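MazG-related protein (Thermotoga maritima, PDB 2YXH) is of unknown function but binds magnesium and may hydrolyse nucleoside triphosphates to monophosphates and pyrophosphate. Local coordinates at residues 78-81 with 82-86. The protein carries 1 engineered substitution. Sequence-based numbering, arbitrary orientation.
Sequences SAIQ and KVVEK
Four consecutive carbonyls, from Ser-78 to Gln-81, each accept the amide four residues on, the i to i+4 ladder of an alpha helix. The rungs are uneven: Val-84 N reaches Ile-80 O at 3.1 Å almost straight (N-H...O 170°), whereas Val-83 N to Ala-79 O stretches to 3.3 Å. Val-83 N also makes a weak bond to Ile-80 O.

Side chains lean back over the same carbonyls. In Val-83, CG1 sits between the backbone N and the carbonyl carbon (chi1 63°), which brings it to 3.1 Å from Ile-80 O, a tight approach. One turn apart on the buried side, Ile-80 CG2 and Val-84 CG2 pack loosely at 4.5 Å.

Lys-82 bends at chi2 and chi3, folding CE back to 3.6 Å from Ser-78 O; its NZ forms a salt bridge with Glu-51 of the second subunit.

All of this lies on helix 76-90, which packs on the second subunit, Val-83 against Gly-55 of its helix 47-72 and Val-84 against Arg-4 of its helix 2-15, while Lys-86 NZ pairs with Glu-52 and the magnesium ligand Asp-56 of that same helix 47-72.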
loop_
_atom_site.group_PDB
_atom_site.type_symbol
_atom_site.label_atom_id
_atom_site.label_comp_id
_atom_site.label_asym_id
_atom_site.label_seq_id
_atom_site.Cartn_x
_atom_site.Cartn_y
_atom_site.Cartn_z
ATOM N N SER A 78 -1.835 10.904 -10.191
ATOM C CA SER A 78 -1.269 10.445 -11.423
ATOM C C SER A 78 -0.758 9.025 -11.351
ATOM O O SER A 78 -0.910 8.280 -12.332
ATOM C CB SER A 78 -0.152 11.333 -11.900
ATOM O OG SER A 78 -0.767 12.520 -12.300
ATOM N N ALA A 79 -0.081 8.656 -10.251
ATOM C CA ALA A 79 0.669 7.384 -10.181
ATOM C C ALA A 79 -0.354 6.274 -10.198
ATOM O O ALA A 79 -0.168 5.250 -10.844
ATOM C CB ALA A 79 1.537 7.310 -8.944
ATOM N N ILE A 80 -1.443 6.523 -9.483
ATOM C CA ILE A 80 -2.604 5.628 -9.472
ATOM C C ILE A 80 -3.270 5.560 -10.821
ATOM O O ILE A 80 -3.554 4.468 -11.244
ATOM C CB ILE A 80 -3.637 5.909 -8.342
ATOM C CG1 ILE A 80 -2.935 5.742 -6.976
ATOM C CG2 ILE A 80 -4.840 4.975 -8.469
ATOM C CD1 ILE A 80 -3.687 6.283 -5.742
ATOM N N GLN A 81 -3.559 6.685 -11.490
ATOM C CA GLN A 81 -4.273 6.560 -12.802
ATOM C C GLN A 81 -3.408 5.866 -13.829
ATOM O O GLN A 81 -3.903 5.138 -14.694
ATOM C CB GLN A 81 -4.952 7.866 -13.358
ATOM C CG GLN A 81 -5.920 8.645 -12.323
ATOM C CD GLN A 81 -7.070 7.832 -11.728
ATOM O OE1 GLN A 81 -7.680 7.029 -12.439
ATOM N NE2 GLN A 81 -7.368 8.055 -10.397
ATOM N N LYS A 82 -2.106 5.942 -13.653
ATOM C CA LYS A 82 -1.279 5.219 -14.504
ATOM C C LYS A 82 -1.419 3.675 -14.314
ATOM O O LYS A 82 -1.417 2.942 -15.290
ATOM C CB LYS A 82 0.126 5.645 -14.270
ATOM C CG LYS A 82 1.061 5.418 -15.437
ATOM C CD LYS A 82 1.324 6.728 -16.229
ATOM C CE LYS A 82 1.115 7.895 -15.281
ATOM N NZ LYS A 82 1.764 9.171 -15.718
ATOM N N VAL A 83 -1.431 3.176 -13.064
ATOM C CA VAL A 83 -1.345 1.721 -12.823
ATOM C C VAL A 83 -2.746 1.193 -13.236
ATOM O O VAL A 83 -2.872 0.104 -13.739
ATOM C CB VAL A 83 -0.996 1.344 -11.320
ATOM C CG1 VAL A 83 -2.184 1.863 -10.371
ATOM C CG2 VAL A 83 -0.625 -0.182 -11.157
ATOM N N VAL A 84 -3.786 1.998 -13.046
ATOM C CA VAL A 84 -5.041 1.631 -13.535
ATOM C C VAL A 84 -5.105 1.474 -15.100
ATOM O O VAL A 84 -5.794 0.593 -15.622
ATOM C CB VAL A 84 -6.064 2.651 -13.093
ATOM C CG1 VAL A 84 -7.234 2.544 -13.927
ATOM C CG2 VAL A 84 -6.462 2.298 -11.633
ATOM N N GLU A 85 -4.422 2.363 -15.808
ATOM C CA GLU A 85 -4.329 2.203 -17.234
ATOM C C GLU A 85 -3.657 0.903 -17.541
ATOM O O GLU A 85 -4.068 0.218 -18.457
ATOM C CB GLU A 85 -3.385 3.226 -17.825
ATOM C CG GLU A 85 -4.080 4.431 -18.254
ATOM C CD GLU A 85 -3.133 5.610 -18.382
ATOM O OE1 GLU A 85 -1.985 5.456 -18.867
ATOM O OE2 GLU A 85 -3.556 6.680 -17.994
ATOM N N LYS A 86 -2.583 0.604 -16.809
ATOM C CA LYS A 86 -1.767 -0.555 -17.158
ATOM C C LYS A 86 -2.621 -1.820 -16.961
ATOM O O LYS A 86 -2.917 -2.531 -17.893
ATOM C CB LYS A 86 -0.514 -0.569 -16.304
ATOM C CG LYS A 86 0.429 -1.694 -16.520
ATOM C CD LYS A 86 1.314 -1.821 -15.317
ATOM C CE LYS A 86 2.621 -1.159 -15.490
ATOM N NZ LYS A 86 3.525 -1.500 -14.299
#